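Local coordinates for glucose-6-phosphate 1-dehydrogenase (Kluyveromyces lactis, PDB 7E6I), which probably catalyses the NADP(+)-dependent oxidation of D-glucose 6-phosphate to 6-phospho-D-glucono-1,5-lactone, the first step of the pentose phosphate pathway, at residues 174-186 and 418-432. Sequence-based numbering, arbitrary orientation.
With BG6 (6-O-phosphono-beta-D-glucopyranose), chain B.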
loop_
_atom_site.group_PDB
_atom_site.type_symbol
_atom_site.label_atom_id
_atom_site.label_comp_id
_atom_site.label_asym_id
_atom_site.label_seq_id
_atom_site.Cartn_x
_atom_site.Cartn_y
_atom_site.Cartn_z
ATOM N N SER A 174 -9.289 11.316 16.692
ATOM C CA SER A 174 -8.519 10.285 17.367
ATOM C C SER A 174 -8.161 9.146 16.410
ATOM O O SER A 174 -8.699 9.021 15.303
ATOM C CB SER A 174 -9.313 9.732 18.531
ATOM O OG SER A 174 -10.393 8.988 18.005
ATOM N N GLU A 175 -7.243 8.291 16.872
ATOM C CA GLU A 175 -6.855 7.121 16.096
ATOM C C GLU A 175 -8.055 6.249 15.768
ATOM O O GLU A 175 -8.095 5.626 14.702
ATOM C CB GLU A 175 -5.789 6.324 16.852
ATOM C CG GLU A 175 -4.436 7.029 16.913
ATOM C CD GLU A 175 -3.893 7.379 15.528
ATOM O OE1 GLU A 175 -3.777 6.460 14.679
ATOM O OE2 GLU A 175 -3.583 8.573 15.284
ATOM N N ASP A 176 -9.063 6.226 16.644
ATOM C CA ASP A 176 -10.239 5.391 16.410
ATOM C C ASP A 176 -11.086 5.891 15.247
ATOM O O ASP A 176 -11.728 5.081 14.567
ATOM C CB ASP A 176 -11.080 5.309 17.676
ATOM C CG ASP A 176 -10.662 4.154 18.561
ATOM O OD1 ASP A 176 -10.640 2.992 18.074
ATOM O OD2 ASP A 176 -10.344 4.407 19.743
ATOM N N GLU A 177 -11.102 7.205 15.001
ATOM C CA GLU A 177 -11.864 7.792 13.906
ATOM C C GLU A 177 -11.058 7.940 12.619
ATOM O O GLU A 177 -11.652 8.127 11.545
ATOM C CB GLU A 177 -12.392 9.169 14.326
ATOM C CG GLU A 177 -13.205 9.150 15.622
ATOM C CD GLU A 177 -13.335 10.527 16.266
ATOM O OE1 GLU A 177 -14.483 10.932 16.561
ATOM O OE2 GLU A 177 -12.292 11.195 16.480
ATOM N N LEU A 178 -9.728 7.867 12.705
ATOM C CA LEU A 178 -8.825 8.072 11.578
ATOM C C LEU A 178 -8.532 6.754 10.865
ATOM O O LEU A 178 -8.211 5.749 11.508
ATOM C CB LEU A 178 -7.523 8.682 12.091
ATOM C CG LEU A 178 -7.135 10.095 11.681
ATOM C CD1 LEU A 178 -8.297 10.818 11.001
ATOM C CD2 LEU A 178 -6.612 10.845 12.891
ATOM N N PHE A 179 -8.623 6.754 9.540
ATOM C CA PHE A 179 -8.305 5.562 8.750
ATOM C C PHE A 179 -7.295 5.960 7.676
ATOM O O PHE A 179 -7.680 6.405 6.587
ATOM C CB PHE A 179 -9.556 4.956 8.154
ATOM C CG PHE A 179 -10.411 4.219 9.151
ATOM C CD1 PHE A 179 -11.185 4.917 10.069
ATOM C CD2 PHE A 179 -10.430 2.822 9.179
ATOM C CE1 PHE A 179 -11.970 4.236 10.986
ATOM C CE2 PHE A 179 -11.205 2.135 10.089
ATOM C CZ PHE A 179 -11.985 2.840 10.993
ATOM N N ARG A 180 -6.006 5.805 7.992
ATOM C CA ARG A 180 -4.921 6.180 7.090
ATOM C C ARG A 180 -4.622 5.032 6.141
ATOM O O ARG A 180 -4.323 3.916 6.570
ATOM C CB ARG A 180 -3.654 6.540 7.866
ATOM C CG ARG A 180 -3.718 7.814 8.689
ATOM C CD ARG A 180 -2.358 8.088 9.323
ATOM N NE ARG A 180 -2.426 8.979 10.475
ATOM C CZ ARG A 180 -2.873 8.624 11.680
ATOM N NH1 ARG A 180 -3.290 7.389 11.897
ATOM N NH2 ARG A 180 -2.894 9.502 12.679
ATOM N N ILE A 181 -4.654 5.322 4.858
ATOM C CA ILE A 181 -4.577 4.305 3.827
ATOM C C ILE A 181 -3.161 4.220 3.275
ATOM O O ILE A 181 -2.568 5.236 2.874
ATOM C CB ILE A 181 -5.582 4.585 2.702
ATOM C CG1 ILE A 181 -6.967 4.090 3.110
ATOM C CG2 ILE A 181 -5.118 3.922 1.390
ATOM C CD1 ILE A 181 -7.973 4.148 1.976
ATOM N N ASP A 182 -2.620 2.998 3.286
ATOM C CA ASP A 182 -1.592 2.528 2.360
ATOM C C ASP A 182 -2.277 1.447 1.532
ATOM O O ASP A 182 -2.670 0.406 2.073
ATOM C CB ASP A 182 -0.386 1.991 3.130
ATOM C CG ASP A 182 0.765 1.572 2.225
ATOM O OD1 ASP A 182 0.525 0.863 1.210
ATOM O OD2 ASP A 182 1.922 1.939 2.550
ATOM N N HIS A 183 -2.476 1.698 0.232
ATOM C CA HIS A 183 -3.393 0.825 -0.505
ATOM C C HIS A 183 -2.851 -0.594 -0.682
ATOM O O HIS A 183 -3.637 -1.506 -0.943
ATOM C CB HIS A 183 -3.769 1.443 -1.860
ATOM C CG HIS A 183 -2.744 1.253 -2.942
ATOM N ND1 HIS A 183 -1.670 2.107 -3.117
ATOM C CD2 HIS A 183 -2.650 0.323 -3.927
ATOM C CE1 HIS A 183 -0.950 1.697 -4.149
ATOM N NE2 HIS A 183 -1.525 0.619 -4.661
ATOM N N TYR A 184 -1.546 -0.815 -0.501
ATOM C CA TYR A 184 -1.035 -2.188 -0.543
ATOM C C TYR A 184 -1.710 -3.079 0.492
ATOM O O TYR A 184 -1.939 -4.272 0.234
ATOM C CB TYR A 184 0.476 -2.200 -0.333
ATOM C CG TYR A 184 1.238 -2.120 -1.630
ATOM C CD1 TYR A 184 0.897 -1.169 -2.600
ATOM C CD2 TYR A 184 2.278 -3.002 -1.902
ATOM C CE1 TYR A 184 1.586 -1.095 -3.801
ATOM C CE2 TYR A 184 2.973 -2.941 -3.092
ATOM C CZ TYR A 184 2.630 -1.985 -4.037
ATOM O OH TYR A 184 3.326 -1.928 -5.227
ATOM N N LEU A 185 -2.044 -2.523 1.660
ATOM C CA LEU A 185 -2.726 -3.245 2.718
ATOM C C LEU A 185 -4.117 -3.713 2.308
ATOM O O LEU A 185 -4.742 -4.458 3.071
ATOM C CB LEU A 185 -2.806 -2.363 3.965
ATOM C CG LEU A 185 -1.459 -1.981 4.583
ATOM C CD1 LEU A 185 -1.654 -1.260 5.907
ATOM C CD2 LEU A 185 -0.610 -3.215 4.786
ATOM N N GLY A 186 -4.614 -3.325 1.135
ATOM C CA GLY A 186 -5.881 -3.848 0.662
ATOM C C GLY A 186 -5.764 -4.885 -0.441
ATOM O O GLY A 186 -6.786 -5.385 -0.923
ATOM N N LEU A 418 -10.661 -1.837 1.234
ATOM C CA LEU A 418 -10.295 -0.922 2.306
ATOM C C LEU A 418 -11.490 -0.100 2.771
ATOM O O LEU A 418 -11.666 0.122 3.975
ATOM C CB LEU A 418 -9.154 -0.018 1.847
ATOM C CG LEU A 418 -7.779 -0.685 1.910
ATOM C CD1 LEU A 418 -6.709 0.184 1.270
ATOM C CD2 LEU A 418 -7.421 -1.026 3.344
ATOM N N ILE A 419 -12.316 0.372 1.836
ATOM C CA ILE A 419 -13.507 1.121 2.221
ATOM C C ILE A 419 -14.450 0.232 3.019
ATOM O O ILE A 419 -14.986 0.637 4.063
ATOM C CB ILE A 419 -14.196 1.706 0.973
ATOM C CG1 ILE A 419 -13.391 2.885 0.430
ATOM C CG2 ILE A 419 -15.618 2.138 1.298
ATOM C CD1 ILE A 419 -13.854 3.365 -0.920
ATOM N N ARG A 420 -14.665 -0.997 2.540
ATOM C CA ARG A 420 -15.396 -1.987 3.319
ATOM C C ARG A 420 -14.890 -2.056 4.755
ATOM O O ARG A 420 -15.674 -1.939 5.708
ATOM C CB ARG A 420 -15.282 -3.353 2.656
ATOM C CG ARG A 420 -16.045 -4.427 3.404
ATOM C CD ARG A 420 -17.509 -4.273 3.119
ATOM N NE ARG A 420 -18.402 -4.842 4.131
ATOM C CZ ARG A 420 -18.473 -6.129 4.458
ATOM N NH1 ARG A 420 -17.685 -7.032 3.875
ATOM N NH2 ARG A 420 -19.341 -6.513 5.383
ATOM N N ASP A 421 -13.571 -2.234 4.926
ATOM C CA ASP A 421 -13.009 -2.376 6.269
ATOM C C ASP A 421 -13.296 -1.149 7.124
ATOM O O ASP A 421 -13.568 -1.266 8.331
ATOM C CB ASP A 421 -11.504 -2.611 6.192
ATOM C CG ASP A 421 -11.149 -4.007 5.735
ATOM O OD1 ASP A 421 -12.079 -4.802 5.460
ATOM O OD2 ASP A 421 -9.933 -4.307 5.646
ATOM N N ALA A 422 -13.215 0.040 6.517
ATOM C CA ALA A 422 -13.553 1.270 7.223
ATOM C C ALA A 422 -15.021 1.271 7.647
ATOM O O ALA A 422 -15.349 1.607 8.793
ATOM C CB ALA A 422 -13.233 2.475 6.339
ATOM N N LEU A 423 -15.922 0.886 6.733
ATOM C CA LEU A 423 -17.338 0.827 7.085
ATOM C C LEU A 423 -17.548 -0.089 8.281
ATOM O O LEU A 423 -18.335 0.224 9.181
ATOM C CB LEU A 423 -18.173 0.373 5.880
ATOM C CG LEU A 423 -18.237 1.359 4.704
ATOM C CD1 LEU A 423 -18.946 0.781 3.494
ATOM C CD2 LEU A 423 -18.919 2.630 5.125
ATOM N N LEU A 424 -16.802 -1.195 8.341
ATOM C CA LEU A 424 -16.886 -2.116 9.468
ATOM C C LEU A 424 -16.078 -1.667 10.679
ATOM O O LEU A 424 -16.136 -2.333 11.713
ATOM C CB LEU A 424 -16.441 -3.519 9.046
ATOM C CG LEU A 424 -17.117 -4.119 7.809
ATOM C CD1 LEU A 424 -16.301 -5.276 7.264
ATOM C CD2 LEU A 424 -18.526 -4.562 8.115
ATOM N N GLY A 425 -15.347 -0.557 10.599
ATOM C CA GLY A 425 -14.596 -0.082 11.751
ATOM C C GLY A 425 -13.315 -0.836 12.080
ATOM O O GLY A 425 -12.791 -0.687 13.193
ATOM N N ASP A 426 -12.773 -1.620 11.142
ATOM C CA ASP A 426 -11.619 -2.485 11.405
ATOM C C ASP A 426 -10.332 -1.776 10.987
ATOM O O ASP A 426 -10.086 -1.591 9.791
ATOM C CB ASP A 426 -11.782 -3.813 10.663
ATOM C CG ASP A 426 -10.639 -4.780 10.921
ATOM O OD1 ASP A 426 -9.631 -4.390 11.567
ATOM O OD2 ASP A 426 -10.760 -5.954 10.497
ATOM N N HIS A 427 -9.489 -1.424 11.967
ATOM C CA HIS A 427 -8.263 -0.676 11.694
ATOM C C HIS A 427 -7.096 -1.551 11.225
ATOM O O HIS A 427 -5.989 -1.020 11.051
ATOM C CB HIS A 427 -7.845 0.118 12.932
ATOM C CG HIS A 427 -8.579 1.410 13.085
ATOM N ND1 HIS A 427 -9.699 1.542 13.883
ATOM C CD2 HIS A 427 -8.371 2.627 12.521
ATOM C CE1 HIS A 427 -10.133 2.788 13.817
ATOM N NE2 HIS A 427 -9.346 3.469 13.000
ATOM N N SER A 428 -7.329 -2.844 10.968
ATOM C CA SER A 428 -6.230 -3.793 10.779
ATOM C C SER A 428 -5.368 -3.425 9.581
ATOM O O SER A 428 -4.146 -3.597 9.610
ATOM C CB SER A 428 -6.786 -5.199 10.601
ATOM O OG SER A 428 -7.470 -5.593 11.767
ATOM N N ASN A 429 -5.986 -2.901 8.526
ATOM C CA ASN A 429 -5.295 -2.578 7.288
ATOM C C ASN A 429 -5.078 -1.080 7.111
ATOM O O ASN A 429 -5.044 -0.592 5.976
ATOM C CB ASN A 429 -6.084 -3.145 6.112
ATOM C CG ASN A 429 -6.315 -4.638 6.245
ATOM O OD1 ASN A 429 -5.527 -5.327 6.873
ATOM N ND2 ASN A 429 -7.399 -5.139 5.662
ATOM N N PHE A 430 -4.918 -0.335 8.203
ATOM C CA PHE A 430 -4.671 1.096 8.115
ATOM C C PHE A 430 -3.509 1.471 9.029
ATOM O O PHE A 430 -3.246 0.792 10.025
ATOM C CB PHE A 430 -5.922 1.890 8.473
ATOM C CG PHE A 430 -7.113 1.551 7.624
ATOM C CD1 PHE A 430 -7.938 0.487 7.951
ATOM C CD2 PHE A 430 -7.410 2.302 6.501
ATOM C CE1 PHE A 430 -9.034 0.181 7.157
ATOM C CE2 PHE A 430 -8.503 2.011 5.713
ATOM C CZ PHE A 430 -9.319 0.956 6.031
ATOM N N VAL A 431 -2.813 2.562 8.677
ATOM C CA VAL A 431 -1.590 2.962 9.360
ATOM C C VAL A 431 -1.942 3.726 10.622
ATOM O O VAL A 431 -2.785 4.632 10.608
ATOM C CB VAL A 431 -0.699 3.822 8.440
ATOM C CG1 VAL A 431 0.686 3.924 9.031
ATOM C CG2 VAL A 431 -0.643 3.256 7.014
ATOM N N ARG A 432 -1.274 3.381 11.712
ATOM C CA ARG A 432 -1.440 4.076 12.979
ATOM C C ARG A 432 -0.377 5.165 13.132
ATOM O O ARG A 432 0.661 5.154 12.458
ATOM C CB ARG A 432 -1.372 3.086 14.144
ATOM C CG ARG A 432 -2.098 3.548 15.380
ATOM C CD ARG A 432 -2.274 2.398 16.356
ATOM N NE ARG A 432 -1.027 2.027 17.014
ATOM C CZ ARG A 432 -0.878 0.890 17.690
ATOM N NH1 ARG A 432 -1.896 0.031 17.777
ATOM N NH2 ARG A 432 0.280 0.601 18.272
HETATM C C1 BG6 B . 2.049 4.727 -5.745
HETATM C C2 BG6 B . 3.346 5.309 -6.305
HETATM O O1 BG6 B . 1.936 4.856 -4.383
HETATM O O5 BG6 B . 2.000 3.259 -6.050
HETATM C C3 BG6 B . 3.478 5.044 -7.764
HETATM O O2 BG6 B . 3.432 6.720 -6.063
HETATM C C4 BG6 B . 3.444 3.579 -8.052
HETATM O O3 BG6 B . 4.745 5.556 -8.256
HETATM C C5 BG6 B . 2.170 2.950 -7.488
HETATM O O4 BG6 B . 3.527 3.390 -9.471
HETATM C C6 BG6 B . 2.153 1.450 -7.590
HETATM O O6 BG6 B . 0.938 0.991 -7.025
HETATM P P BG6 B . 0.254 -0.382 -7.659
HETATM O O1P BG6 B . 1.400 -1.372 -7.583
HETATM O O2P BG6 B . -0.186 -0.097 -9.071
HETATM O O3P BG6 B . -0.967 -0.859 -6.874
HETATM O O HOH W 1 -5.330 4.480 10.545
HETATM O O HOH W 2 -4.593 1.264 4.117
#
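Phe-179 lies between His-427, stacked offset on one face (centroids 3.9 Å apart, planes at 19°), and the methyl of Ala-422 on the other. Its chi1, with CG anti to the carbonyl carbon, brings the ring in between them, and chi2 near 75° turns its CD2 edge onto the face of Phe-430, an edge-to-face pair. Ile-181 CG1 meets the rim of Phe-430 at CE2 (3.7 Å), and Leu-418 CD1 reaches Ile-181 CG2 and the backbone of His-183.

Polar bonds run along the strand. His-427 NE2 donates to Leu-178 O from above the carbonyl plane (3.0 Å), and Val-431 N donates to Arg-180 O (2.9 Å). Arg-180 grips Glu-175 end-on, NH1 to OE1 and NH2 to OE2, both oxygens using syn lone pairs; NH1 also reaches Val-431 O (3.1 Å). A lysine in place of Arg-180 would probably lose this paired, in-plane grip and leave Glu-175 OE2 or Val-431 O short of its arginine N-H. One water accepts from Arg-180 N and lies within reach of Val-431 O; another joins Asp-182 N to Asn-429 O.

The contact fastens the edge strand of the Rossmann-type parallel sheet to the C-terminal domain. At the strand's C-terminal end, Asp-182 OD1 is hydrogen-bonded to His-245 ND1, the probable proton acceptor, and His-183 NE2 donates to substrate phosphate oxygen O3P (2.7 Å). Aromatic stacking and backbone-directed bonds thus probably help to position both groups.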